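Long-range contacts in xylose isomerase-like TIM barrel domain-containing protein (Thermus thermophilus, PDB 3AYV), which is of unknown function but binds zinc in a TIM barrel related to AP endonucleases and may help protect against oxidative stress: residues L5-S10 and L24-Y29; G50-H55 and L88-A93; F80-A85 and L129-L134; L157-D162 and L179-E184; H185-D190 and T219-V224. All blocks are in the same frame, centred on the assembly; numbering follows the deposited sequence.

Contact 1: L5-S10 and L24-Y29; sequences LAFPLS and LGAEVY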
# COMPACT_ATOMS: atom_id res chain seq x y z
N LEU A 5 7.08 0.44 9.39
CA LEU A 5 6.79 -1.00 9.41
C LEU A 5 5.31 -1.30 9.18
O LEU A 5 4.45 -0.76 9.86
CB LEU A 5 7.24 -1.62 10.74
CG LEU A 5 7.04 -3.13 10.84
CD1 LEU A 5 7.92 -3.90 9.86
CD2 LEU A 5 7.29 -3.59 12.28
N ALA A 6 5.04 -2.18 8.22
CA ALA A 6 3.69 -2.72 8.01
C ALA A 6 3.37 -3.79 9.04
O ALA A 6 4.17 -4.68 9.26
CB ALA A 6 3.57 -3.33 6.59
N PHE A 7 2.20 -3.69 9.66
CA PHE A 7 1.68 -4.75 10.53
C PHE A 7 0.16 -4.64 10.56
O PHE A 7 -0.39 -3.55 10.41
CB PHE A 7 2.25 -4.64 11.97
CG PHE A 7 2.01 -3.29 12.62
CD1 PHE A 7 2.90 -2.25 12.42
CD2 PHE A 7 0.89 -3.08 13.42
CE1 PHE A 7 2.67 -1.00 13.01
CE2 PHE A 7 0.64 -1.83 14.02
CZ PHE A 7 1.55 -0.79 13.83
N PRO A 8 -0.54 -5.77 10.73
CA PRO A 8 -1.98 -5.68 10.94
C PRO A 8 -2.33 -5.13 12.32
O PRO A 8 -1.59 -5.36 13.29
CB PRO A 8 -2.44 -7.14 10.80
CG PRO A 8 -1.23 -7.95 11.17
CD PRO A 8 -0.05 -7.16 10.69
N LEU A 9 -3.46 -4.44 12.40
CA LEU A 9 -4.01 -3.97 13.67
C LEU A 9 -4.09 -5.14 14.67
O LEU A 9 -3.84 -4.97 15.87
CB LEU A 9 -5.38 -3.35 13.43
CG LEU A 9 -6.12 -2.83 14.66
CD1 LEU A 9 -5.25 -1.77 15.38
CD2 LEU A 9 -7.49 -2.29 14.24
N SER A 10 -4.38 -6.34 14.15
CA SER A 10 -4.50 -7.54 14.98
C SER A 10 -3.20 -7.94 15.67
O SER A 10 -3.22 -8.73 16.61
CB SER A 10 -5.05 -8.72 14.16
OG SER A 10 -4.18 -9.06 13.10
N LEU A 24 11.08 3.24 13.86
CA LEU A 24 10.28 3.15 12.65
C LEU A 24 8.91 3.80 12.81
O LEU A 24 8.33 3.86 13.92
CB LEU A 24 10.14 1.68 12.22
CG LEU A 24 11.42 0.99 11.74
CD1 LEU A 24 11.17 -0.49 11.55
CD2 LEU A 24 11.95 1.59 10.45
N GLY A 25 8.39 4.30 11.69
CA GLY A 25 6.99 4.70 11.63
C GLY A 25 6.10 3.46 11.45
O GLY A 25 6.57 2.31 11.52
N ALA A 26 4.81 3.69 11.21
CA ALA A 26 3.86 2.58 11.14
C ALA A 26 3.00 2.67 9.88
O ALA A 26 2.60 3.76 9.49
CB ALA A 26 2.96 2.58 12.36
N GLU A 27 2.71 1.52 9.28
CA GLU A 27 1.59 1.43 8.34
C GLU A 27 0.71 0.28 8.79
O GLU A 27 1.09 -0.90 8.68
CB GLU A 27 2.06 1.24 6.90
CG GLU A 27 0.87 1.21 5.95
CD GLU A 27 1.21 1.63 4.55
OE1 GLU A 27 1.23 0.75 3.67
OE2 GLU A 27 1.45 2.83 4.32
N VAL A 28 -0.46 0.62 9.32
CA VAL A 28 -1.31 -0.35 9.98
C VAL A 28 -2.38 -0.86 9.03
O VAL A 28 -3.16 -0.07 8.48
CB VAL A 28 -2.03 0.27 11.19
CG1 VAL A 28 -2.74 -0.86 11.97
CG2 VAL A 28 -1.03 1.00 12.10
N TYR A 29 -2.43 -2.17 8.86
CA TYR A 29 -3.49 -2.76 8.05
C TYR A 29 -4.74 -2.93 8.89
O TYR A 29 -4.71 -3.50 9.99
CB TYR A 29 -3.01 -4.08 7.45
CG TYR A 29 -4.14 -4.99 7.02
CD1 TYR A 29 -4.84 -4.76 5.83
CD2 TYR A 29 -4.47 -6.11 7.77
CE1 TYR A 29 -5.87 -5.61 5.42
CE2 TYR A 29 -5.50 -6.98 7.38
CZ TYR A 29 -6.19 -6.73 6.20
OH TYR A 29 -7.19 -7.62 5.81

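Contact 2: G50-H55 and L88-A93; sequences GKLSVH and LGADRA. With ZN (zinc ion), chain E.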
# COMPACT_ATOMS: atom_id res chain seq x y z
N GLY A 50 4.31 9.27 16.15
CA GLY A 50 5.33 8.95 15.14
C GLY A 50 4.51 8.82 13.88
O GLY A 50 3.27 8.81 13.96
N LYS A 51 5.16 8.74 12.72
CA LYS A 51 4.43 8.81 11.45
C LYS A 51 3.60 7.54 11.24
O LYS A 51 4.08 6.43 11.45
CB LYS A 51 5.38 9.11 10.29
CG LYS A 51 5.90 10.57 10.31
CD LYS A 51 7.00 10.82 9.29
CE LYS A 51 7.40 12.29 9.26
NZ LYS A 51 8.83 12.44 8.84
N LEU A 52 2.35 7.74 10.85
CA LEU A 52 1.44 6.61 10.68
C LEU A 52 0.64 6.75 9.38
O LEU A 52 0.13 7.83 9.05
CB LEU A 52 0.51 6.47 11.88
CG LEU A 52 -0.49 5.29 11.88
CD1 LEU A 52 -0.77 4.82 13.28
CD2 LEU A 52 -1.83 5.62 11.13
N SER A 53 0.54 5.64 8.66
CA SER A 53 -0.31 5.53 7.49
C SER A 53 -1.11 4.25 7.69
O SER A 53 -0.86 3.50 8.62
CB SER A 53 0.52 5.51 6.20
OG SER A 53 1.60 4.59 6.26
N VAL A 54 -2.11 4.01 6.84
CA VAL A 54 -2.87 2.76 6.98
C VAL A 54 -2.95 2.04 5.64
O VAL A 54 -2.85 2.66 4.58
CB VAL A 54 -4.33 2.96 7.49
CG1 VAL A 54 -4.37 3.70 8.84
CG2 VAL A 54 -5.16 3.69 6.45
N HIS A 55 -3.12 0.72 5.72
CA HIS A 55 -3.52 -0.06 4.53
C HIS A 55 -4.99 -0.37 4.69
O HIS A 55 -5.41 -1.00 5.67
CB HIS A 55 -2.71 -1.36 4.45
CG HIS A 55 -2.75 -1.98 3.09
ND1 HIS A 55 -3.93 -2.31 2.45
CD2 HIS A 55 -1.76 -2.29 2.23
CE1 HIS A 55 -3.66 -2.81 1.26
NE2 HIS A 55 -2.35 -2.82 1.10
N LEU A 88 -6.84 7.74 13.63
CA LEU A 88 -5.47 7.42 14.01
C LEU A 88 -4.49 8.51 13.59
O LEU A 88 -3.29 8.37 13.84
CB LEU A 88 -5.05 6.08 13.39
CG LEU A 88 -5.80 4.83 13.86
CD1 LEU A 88 -5.46 3.69 12.91
CD2 LEU A 88 -5.42 4.47 15.30
N GLY A 89 -4.99 9.58 12.96
CA GLY A 89 -4.12 10.63 12.44
C GLY A 89 -3.20 10.21 11.30
O GLY A 89 -2.08 10.70 11.17
N ALA A 90 -3.68 9.28 10.46
CA ALA A 90 -2.89 8.82 9.31
C ALA A 90 -2.66 9.90 8.31
O ALA A 90 -3.56 10.71 8.04
CB ALA A 90 -3.60 7.61 8.63
N ASP A 91 -1.46 9.94 7.74
CA ASP A 91 -1.19 10.89 6.66
C ASP A 91 -1.66 10.34 5.31
O ASP A 91 -2.15 11.10 4.47
CB ASP A 91 0.28 11.36 6.62
CG ASP A 91 1.31 10.22 6.39
OD1 ASP A 91 0.95 9.01 6.34
OD2 ASP A 91 2.50 10.56 6.25
N ARG A 92 -1.58 9.01 5.17
CA ARG A 92 -1.88 8.35 3.88
C ARG A 92 -2.68 7.07 4.12
O ARG A 92 -2.58 6.46 5.20
CB ARG A 92 -0.57 7.99 3.18
CG ARG A 92 0.25 9.19 2.75
CD ARG A 92 1.74 8.89 2.63
NE ARG A 92 2.41 10.06 2.05
CZ ARG A 92 3.46 10.02 1.24
NH1 ARG A 92 4.00 8.87 0.87
NH2 ARG A 92 3.97 11.17 0.78
N ALA A 93 -3.45 6.65 3.10
CA ALA A 93 -4.20 5.39 3.17
C ALA A 93 -3.99 4.70 1.84
O ALA A 93 -4.20 5.32 0.77
CB ALA A 93 -5.71 5.62 3.43
ZN ZN E . -1.01 -3.77 -0.50
O HOH W 1 0.86 10.33 11.02
O HOH W 2 0.65 -4.18 0.73
O HOH W 3 -1.12 -6.16 0.09

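Contact 3: F80-A85 and L129-L134; sequences FGLDRA and LGVRLL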
# COMPACT_ATOMS: atom_id res chain seq x y z
N PHE A 80 -15.22 3.33 5.67
CA PHE A 80 -15.06 3.14 7.11
C PHE A 80 -13.58 3.11 7.49
O PHE A 80 -13.16 3.75 8.47
CB PHE A 80 -15.80 1.91 7.62
CG PHE A 80 -16.05 1.94 9.12
CD1 PHE A 80 -16.47 3.13 9.73
CD2 PHE A 80 -15.81 0.83 9.90
CE1 PHE A 80 -16.68 3.18 11.11
CE2 PHE A 80 -16.03 0.87 11.29
CZ PHE A 80 -16.46 2.03 11.89
N GLY A 81 -12.78 2.41 6.68
CA GLY A 81 -11.34 2.38 6.85
C GLY A 81 -10.76 3.80 6.84
O GLY A 81 -9.85 4.11 7.63
N LEU A 82 -11.29 4.65 5.96
CA LEU A 82 -10.81 6.05 5.90
C LEU A 82 -11.19 6.79 7.20
O LEU A 82 -10.37 7.54 7.74
CB LEU A 82 -11.33 6.81 4.67
CG LEU A 82 -10.60 6.55 3.34
CD1 LEU A 82 -11.38 7.20 2.21
CD2 LEU A 82 -9.12 7.03 3.34
N ASP A 83 -12.40 6.57 7.70
CA ASP A 83 -12.79 7.12 9.03
C ASP A 83 -11.78 6.75 10.12
O ASP A 83 -11.32 7.61 10.90
CB ASP A 83 -14.18 6.65 9.44
CG ASP A 83 -15.28 7.28 8.62
OD1 ASP A 83 -15.07 8.37 8.04
OD2 ASP A 83 -16.37 6.67 8.55
N ARG A 84 -11.45 5.47 10.20
CA ARG A 84 -10.46 4.99 11.16
C ARG A 84 -9.06 5.56 10.95
O ARG A 84 -8.35 5.85 11.93
CB ARG A 84 -10.42 3.45 11.16
CG ARG A 84 -11.69 2.80 11.70
CD ARG A 84 -12.01 3.21 13.16
NE ARG A 84 -12.96 2.29 13.78
CZ ARG A 84 -13.49 2.46 14.99
NH1 ARG A 84 -13.19 3.56 15.70
NH2 ARG A 84 -14.33 1.55 15.48
N ALA A 85 -8.64 5.69 9.69
CA ALA A 85 -7.36 6.29 9.34
C ALA A 85 -7.27 7.70 9.92
O ALA A 85 -6.26 8.06 10.54
CB ALA A 85 -7.20 6.33 7.80
N LEU A 129 -11.40 14.32 5.01
CA LEU A 129 -10.61 13.92 6.17
C LEU A 129 -9.15 14.39 6.23
O LEU A 129 -8.51 14.30 7.27
CB LEU A 129 -10.70 12.38 6.36
CG LEU A 129 -12.10 11.85 6.71
CD1 LEU A 129 -12.17 10.29 6.51
CD2 LEU A 129 -12.55 12.21 8.14
N GLY A 130 -8.62 14.87 5.12
CA GLY A 130 -7.24 15.30 5.06
C GLY A 130 -6.26 14.14 4.97
O GLY A 130 -5.10 14.27 5.36
N VAL A 131 -6.73 13.01 4.45
CA VAL A 131 -5.91 11.80 4.29
C VAL A 131 -5.58 11.67 2.80
O VAL A 131 -6.46 11.79 1.93
CB VAL A 131 -6.71 10.56 4.76
CG1 VAL A 131 -5.93 9.24 4.48
CG2 VAL A 131 -7.09 10.70 6.26
N ARG A 132 -4.30 11.46 2.49
CA ARG A 132 -3.85 11.30 1.11
C ARG A 132 -4.10 9.85 0.67
O ARG A 132 -3.64 8.92 1.33
CB ARG A 132 -2.35 11.60 1.03
CG ARG A 132 -1.67 11.30 -0.30
CD ARG A 132 -2.22 12.17 -1.45
NE ARG A 132 -1.38 12.07 -2.65
CZ ARG A 132 -1.69 12.63 -3.81
NH1 ARG A 132 -2.81 13.33 -3.92
NH2 ARG A 132 -0.89 12.49 -4.88
N LEU A 133 -4.84 9.66 -0.44
CA LEU A 133 -5.24 8.31 -0.89
C LEU A 133 -4.25 7.80 -1.91
O LEU A 133 -3.88 8.53 -2.83
CB LEU A 133 -6.63 8.35 -1.54
CG LEU A 133 -7.42 7.07 -1.75
CD1 LEU A 133 -7.71 6.36 -0.40
CD2 LEU A 133 -8.73 7.32 -2.49
N LEU A 134 -3.81 6.55 -1.75
CA LEU A 134 -2.78 6.02 -2.63
C LEU A 134 -3.23 4.68 -3.18
O LEU A 134 -3.59 3.80 -2.42
CB LEU A 134 -1.45 5.80 -1.90
CG LEU A 134 -0.90 7.02 -1.15
CD1 LEU A 134 0.21 6.57 -0.21
CD2 LEU A 134 -0.39 8.03 -2.19

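Contact 4: L157-D162 and L179-E184; sequences LGFCFD and LALAPE. With ZN (zinc ion), chain F.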
# COMPACT_ATOMS: atom_id res chain seq x y z
N LEU A 157 -5.15 11.62 -6.45
CA LEU A 157 -4.85 10.22 -6.13
C LEU A 157 -3.38 9.94 -6.37
O LEU A 157 -2.85 10.24 -7.45
CB LEU A 157 -5.70 9.32 -7.02
CG LEU A 157 -5.57 7.82 -6.83
CD1 LEU A 157 -6.04 7.45 -5.41
CD2 LEU A 157 -6.40 7.13 -7.93
N GLY A 158 -2.70 9.38 -5.38
CA GLY A 158 -1.29 9.07 -5.55
C GLY A 158 -1.11 7.59 -5.87
O GLY A 158 -2.08 6.83 -5.88
N PHE A 159 0.15 7.20 -6.09
CA PHE A 159 0.54 5.84 -6.44
C PHE A 159 1.54 5.28 -5.42
O PHE A 159 2.49 5.96 -5.01
CB PHE A 159 1.14 5.84 -7.85
CG PHE A 159 1.68 4.48 -8.28
CD1 PHE A 159 0.86 3.36 -8.27
CD2 PHE A 159 3.02 4.34 -8.68
CE1 PHE A 159 1.35 2.09 -8.63
CE2 PHE A 159 3.51 3.09 -9.08
CZ PHE A 159 2.67 1.96 -9.05
N CYS A 160 1.29 4.04 -4.99
CA CYS A 160 2.21 3.29 -4.14
C CYS A 160 2.76 2.13 -4.97
O CYS A 160 1.99 1.29 -5.45
CB CYS A 160 1.46 2.76 -2.91
SG CYS A 160 2.50 1.62 -1.91
N PHE A 161 4.08 2.07 -5.14
CA PHE A 161 4.70 1.02 -5.93
C PHE A 161 5.16 -0.11 -5.04
O PHE A 161 5.96 0.09 -4.11
CB PHE A 161 5.90 1.55 -6.74
CG PHE A 161 6.65 0.49 -7.53
CD1 PHE A 161 5.98 -0.46 -8.31
CD2 PHE A 161 8.05 0.44 -7.49
CE1 PHE A 161 6.70 -1.42 -9.03
CE2 PHE A 161 8.78 -0.48 -8.22
CZ PHE A 161 8.10 -1.43 -9.00
N ASP A 162 4.69 -1.31 -5.37
CA ASP A 162 5.16 -2.53 -4.76
C ASP A 162 5.87 -3.35 -5.82
O ASP A 162 5.22 -3.93 -6.68
CB ASP A 162 3.97 -3.32 -4.21
CG ASP A 162 4.41 -4.53 -3.39
OD1 ASP A 162 5.17 -5.38 -3.88
OD2 ASP A 162 4.01 -4.62 -2.24
N LEU A 179 7.91 2.73 -11.99
CA LEU A 179 8.53 3.95 -11.46
C LEU A 179 8.14 5.21 -12.26
O LEU A 179 8.10 6.30 -11.70
CB LEU A 179 10.04 3.77 -11.46
CG LEU A 179 10.50 2.74 -10.42
CD1 LEU A 179 12.00 2.40 -10.55
CD2 LEU A 179 10.16 3.21 -9.03
N ALA A 180 7.86 5.02 -13.55
CA ALA A 180 7.42 6.13 -14.41
C ALA A 180 6.09 6.76 -13.98
O ALA A 180 5.74 7.87 -14.41
CB ALA A 180 7.39 5.70 -15.89
N LEU A 181 5.36 6.07 -13.10
CA LEU A 181 4.09 6.60 -12.57
C LEU A 181 4.34 7.53 -11.39
O LEU A 181 3.40 8.05 -10.79
CB LEU A 181 3.17 5.46 -12.12
CG LEU A 181 2.57 4.54 -13.18
CD1 LEU A 181 1.70 3.47 -12.51
CD2 LEU A 181 1.73 5.32 -14.18
N ALA A 182 5.60 7.67 -11.02
CA ALA A 182 6.00 8.61 -9.98
C ALA A 182 5.44 8.26 -8.59
O ALA A 182 4.77 9.06 -7.94
CB ALA A 182 5.66 10.09 -10.42
N PRO A 183 5.73 7.03 -8.10
CA PRO A 183 5.24 6.67 -6.77
C PRO A 183 5.72 7.61 -5.67
O PRO A 183 6.93 7.91 -5.60
CB PRO A 183 5.82 5.25 -6.54
CG PRO A 183 6.99 5.15 -7.46
CD PRO A 183 6.63 6.01 -8.67
N GLU A 184 4.81 8.05 -4.82
CA GLU A 184 5.21 8.85 -3.69
C GLU A 184 5.42 8.00 -2.44
O GLU A 184 5.85 8.51 -1.41
CB GLU A 184 4.22 10.01 -3.46
CG GLU A 184 2.84 9.60 -2.96
CD GLU A 184 1.81 10.69 -3.20
OE1 GLU A 184 1.25 11.16 -2.20
OE2 GLU A 184 1.54 11.03 -4.37
ZN ZN F . 2.38 -3.90 -1.09
O HOH W 4 2.15 9.20 -6.35
O HOH W 2 0.65 -4.18 0.73
O HOH W 5 2.32 -6.16 -0.22

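Contact 5: H185-D190 and T219-V224; sequences HLHLND and TMVLEV. With ZN (zinc ion), chain F.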
# COMPACT_ATOMS: atom_id res chain seq x y z
N HIS A 185 5.15 6.69 -2.57
CA HIS A 185 5.06 5.78 -1.44
C HIS A 185 5.56 4.46 -1.98
O HIS A 185 5.17 4.05 -3.09
CB HIS A 185 3.59 5.63 -1.04
CG HIS A 185 3.35 5.34 0.40
ND1 HIS A 185 2.90 4.12 0.85
CD2 HIS A 185 3.44 6.13 1.50
CE1 HIS A 185 2.72 4.17 2.16
NE2 HIS A 185 3.06 5.38 2.58
N LEU A 186 6.46 3.81 -1.25
CA LEU A 186 7.00 2.54 -1.73
C LEU A 186 6.77 1.45 -0.73
O LEU A 186 6.98 1.64 0.47
CB LEU A 186 8.49 2.65 -2.10
CG LEU A 186 8.63 3.38 -3.44
CD1 LEU A 186 8.96 4.84 -3.20
CD2 LEU A 186 9.62 2.69 -4.40
N HIS A 187 6.30 0.31 -1.24
CA HIS A 187 6.17 -0.89 -0.44
C HIS A 187 7.37 -1.76 -0.73
O HIS A 187 7.57 -2.20 -1.87
CB HIS A 187 4.86 -1.61 -0.78
CG HIS A 187 3.68 -1.10 -0.03
ND1 HIS A 187 2.44 -1.69 -0.09
CD2 HIS A 187 3.55 -0.06 0.84
CE1 HIS A 187 1.58 -1.02 0.66
NE2 HIS A 187 2.23 -0.03 1.25
N LEU A 188 8.19 -1.98 0.29
CA LEU A 188 9.48 -2.64 0.11
C LEU A 188 9.56 -4.01 0.74
O LEU A 188 9.15 -4.19 1.89
CB LEU A 188 10.59 -1.78 0.71
CG LEU A 188 10.76 -0.37 0.12
CD1 LEU A 188 11.91 0.28 0.90
CD2 LEU A 188 11.11 -0.46 -1.35
N ASN A 189 10.07 -4.95 -0.03
CA ASN A 189 10.43 -6.28 0.45
C ASN A 189 11.14 -6.99 -0.69
O ASN A 189 11.38 -6.35 -1.72
CB ASN A 189 9.20 -7.06 0.97
CG ASN A 189 8.09 -7.21 -0.07
OD1 ASN A 189 8.36 -7.39 -1.26
ND2 ASN A 189 6.84 -7.14 0.39
N ASP A 190 11.48 -8.27 -0.51
CA ASP A 190 12.05 -9.04 -1.60
C ASP A 190 11.31 -10.37 -1.80
O ASP A 190 10.54 -10.81 -0.95
CB ASP A 190 13.56 -9.26 -1.41
CG ASP A 190 14.33 -9.17 -2.73
OD1 ASP A 190 13.72 -9.30 -3.81
OD2 ASP A 190 15.58 -9.04 -2.69
N THR A 219 8.39 8.16 1.35
CA THR A 219 7.96 7.28 2.42
C THR A 219 8.15 5.84 1.94
O THR A 219 7.76 5.50 0.82
CB THR A 219 6.52 7.55 2.84
OG1 THR A 219 6.41 8.91 3.27
CG2 THR A 219 6.11 6.63 4.00
N MET A 220 8.78 5.03 2.79
CA MET A 220 9.06 3.64 2.51
C MET A 220 8.47 2.76 3.61
O MET A 220 8.67 3.03 4.80
CB MET A 220 10.55 3.42 2.36
CG MET A 220 11.11 3.99 1.06
SD MET A 220 12.89 4.01 1.12
CE MET A 220 13.15 5.22 2.44
N VAL A 221 7.72 1.74 3.20
CA VAL A 221 7.05 0.86 4.14
C VAL A 221 7.70 -0.51 3.99
O VAL A 221 7.75 -1.06 2.90
CB VAL A 221 5.53 0.71 3.83
CG1 VAL A 221 4.90 -0.29 4.84
CG2 VAL A 221 4.83 2.05 3.94
N LEU A 222 8.21 -1.04 5.08
CA LEU A 222 8.77 -2.38 5.08
C LEU A 222 7.62 -3.37 5.25
O LEU A 222 7.07 -3.53 6.34
CB LEU A 222 9.82 -2.55 6.18
CG LEU A 222 10.99 -1.56 6.06
CD1 LEU A 222 11.95 -1.76 7.23
CD2 LEU A 222 11.73 -1.77 4.73
N GLU A 223 7.27 -4.01 4.15
CA GLU A 223 6.21 -5.00 4.13
C GLU A 223 6.87 -6.36 4.25
O GLU A 223 6.96 -7.12 3.29
CB GLU A 223 5.46 -4.85 2.83
CG GLU A 223 4.56 -3.64 2.92
CD GLU A 223 3.29 -3.86 2.25
OE1 GLU A 223 2.21 -3.59 2.85
OE2 GLU A 223 3.41 -4.32 1.09
N VAL A 224 7.38 -6.62 5.45
CA VAL A 224 8.28 -7.73 5.70
C VAL A 224 7.71 -8.56 6.83
O VAL A 224 7.31 -8.03 7.88
CB VAL A 224 9.71 -7.21 6.04
CG1 VAL A 224 10.62 -8.32 6.53
CG2 VAL A 224 10.34 -6.57 4.80
ZN ZN F . 2.38 -3.90 -1.09
O HOH W 2 0.65 -4.18 0.73
O HOH W 5 2.32 -6.16 -0.22

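Contact 1: L5-S10 and L24-Y29
Phe-7 lies across the side chains of Val-28 and Ala-26. Its CZ comes within 3.6 Å of Val-28 CG2, and its CE1 within 3.7 Å of Ala-26 CB. Phe-7 CG sits between the backbone N and the carbonyl carbon (chi1 56°), the crowded position. Val-28 uses both branches. CG2 meets the ring, while CG1 packs 3.9 Å from Leu-9 CB. Leu-5 is gripped mainly by its backbone. Its N donates to Gly-25 O at 2.9 Å, and its O accepts from Glu-27 N. The side chain adds a looser touch, with CB 4.2 Å from Leu-24 CD1.

Strands 3-8 and 25-29 are neighbouring parallel strands of the TIM barrel, joined through helix 12-22 in a beta-alpha-beta unit. Leu-5 and Phe-7 both reach Leu-19 of that helix. An alanine in place of Phe-7 would keep CB but lose the ring, and would probably leave a gap between Ala-26, Val-28 and helix 12-22.

The other face of the sheet carries Ala-6, Glu-27, Pro-8 and Tyr-29. Pro-8 CB meets the edge of the Tyr-29 ring, near its plane, 3.8 Å from CD2. The carboxylate of Glu-27 reaches beyond the pair, where its OE2 is hydrogen-bonded to Ser-53 OG. Leu-9 N closes the pairing with a 2.9 Å hydrogen bond to Tyr-29 O.

Contact 2: G50-H55 and L88-A93
Torsions at Leu-52 and Val-54 set up the contact: Leu-52 uses one methyl, and the two branches of Val-54 part to Ala-90 and Ala-93. Leu-52 CG is anti to the backbone N (chi1 -178°), and its CD2 packs 3.7 Å from Ala-90 CB. The same methyl lies 4.0 Å from Leu-88 CB. In Val-54, CG1 is anti to the carbonyl carbon (chi1 -57°) and turns to Ala-90 CB. CG2, between the backbone N and the carbonyl carbon, meets Ala-93 CB at 3.6 Å.

Two backbone hydrogen bonds join the segments. Asp-91 N donates to Leu-52 O at 2.9 Å, and Val-54 N donates to Arg-92 O at 3.0 Å. Ser-53 CB lies 3.4 Å from that same Arg-92 O. Asp-91 OD1 also lies 3.1 Å from Leu-52 O, but both are acceptors and do not bond. Both carboxylate oxygens have partners outside the segments; OD2 forms a salt bridge with Arg-4. Water 1 bridges the start of the pairing: it accepts from Leu-52 N and donates to Gly-89 O. Gly-89 has positive phi and ends helix 68-87 in a Schellman motif.

His-55 points away from the 88-93 segment. Its NE2 binds a zinc ion at 2.3 Å, and His-96 and Glu-136 are the other protein ligands. Two waters also bind this metal. The segments belong to a parallel beta-alpha-beta unit of the TIM barrel, strand 52-55, helix 68-87 and strand 92-96, in which both strands end in a zinc ligand, His-55 and His-96.

Contact 3: F80-A85 and L129-L134
The nearest CA atoms are those of Asp-83 and Leu-129, 7.7 Å apart. Residues 80-85 form a helical stretch within helix 68-87. The other segment begins at the last residue of helix 120-129, turns at Gly-130 and enters strand 132-136. Gly-130 has positive phi (77°) and ends its helix in a Schellman motif.

The contact is carried by side chains. Leu-82 is the central one. Its CD2 methyl meets Val-131 CG1 at 4.0 Å and Leu-133 CD1 at 4.1 Å. The Leu-82 and Leu-133 side chains cross at about a right angle. Leu-129 comes in beside the helix backbone: its CD1 lies 3.5 Å from Leu-82 O and 4.0 Å from Leu-82 CB. The same methyl also passes 3.8 Å from Asp-83 OD1, an oxygen that forms a salt bridge with Arg-125.

Leu-82 further touches Ala-93 of strand 92-96 and Val-122 of helix 120-129. Leu-133 reaches Phe-95, Val-122 and Val-123. Helix 68-87 therefore packs on the outside of the barrel, against the end of helix 120-129, with its Leu-82 reaching both strand 92-96 and strand 132-136.

Contact 4: L157-D162 and L179-E184
The Phe-159 ring has Leu-181 CD1 over the centre of one face, in a CH-pi contact 3.9 Å from the ring centroid. Phe-161 N lies over the opposite face, offset toward the rim. Pro-183 CD is at the edge, in plane. Leu-181 CB and Pro-183 CB also press on the ring, each 3.6 Å from Phe-159 CD2. An alanine in place of Phe-159 would remove this ring and would probably leave Leu-181 and Pro-183 facing a gap. The Phe-161 ring is met obliquely by Leu-179, CD2 to CD2 at 3.8 Å, while Phe-161 CB packs 3.7 Å from Pro-183 CB.

A type I turn from Leu-179 to Ala-182 leads the chain back to the strand. There Glu-184 N donates to Phe-159 O at 3.1 Å, in a bent bond (139°). Water 4 accepts from Phe-159 N at 2.8 Å and lies close to Ala-182 O and Glu-184 OE2. Gly-158 leaves room for the carboxylate: a side chain there would probably run into Glu-184 OE2. Glu-184 OE1 forms a salt bridge with Arg-132.

Asp-162 OD2 binds a zinc ion at 2.1 Å. Phe-159 also touches Leu-150 of helix 147-153. Strand 158-162 lies between strands 132-136 and 185-188 of the barrel, and the loop 180-184 leads from helix 176-179 into the latter.

Contact 5: H185-D190 and T219-V224
His-187 pairs with Val-221 on the parallel strands 185-188 and 219-222, whose axes approach to 4.8 Å at 22°, and the two side chains lie side by side. Leu-186 and Leu-188 exchange backbone hydrogen bonds with Thr-219, Val-221 and Glu-223.

The Glu-223 carboxylate lies over one face of the His-187 ring. Its CD is offset toward the rim, and the two planes are 34° apart. His-187 ND1 and Glu-223 OE2 are 3.0 Å apart, but they are not hydrogen-bonded: each binds the same zinc ion at 2.4 Å. At the other ring nitrogen, NE2 is hydrogen-bonded to Glu-27 OE1, which probably fixes the rotation of the ring. Asn-189 ND2 donates to a lone pair of Glu-223 O at 2.9 Å, with the acceptor close to the amide plane. The bond holds the backbone of the metal ligand Glu-223 itself. On the opposite face of the sheet, Leu-188 CD1 packs 3.7 Å from Met-220 CB, and Leu-188 also touches Leu-235 of helix 229-240.

Glu-136 and Asp-162 supply the remaining protein ligands, and waters 2 and 5 also bind the ion. Such a zinc site at the C-terminal ends of the strands is consistent with the xylose isomerase-like TIM barrel family.

How the contacts relate
Contacts 1, 2, 4 and 5 pair or brace strands of one closed barrel, and contact 3 packs helix 68-87 against the start of strand 132-136. Contacts 1 and 5 meet where the sheet closes, through Ala-6 N and Leu-222 O at 3.1 Å. Contacts 2 and 3 interlock: their segments alternate along the chain, and their centres are only 8 Å apart. Contact 3 reaches contact 4 through Leu-133 O and Gly-158 N at 2.9 Å. Contact 4 joins contact 5 through Phe-161 O and His-187 N, also at 2.9 Å, and the two share one zinc ion. Contact 2 supplies a ligand of another, and water 2 binds both ions. Contact 1 stands behind the site as second shell, through Glu-27.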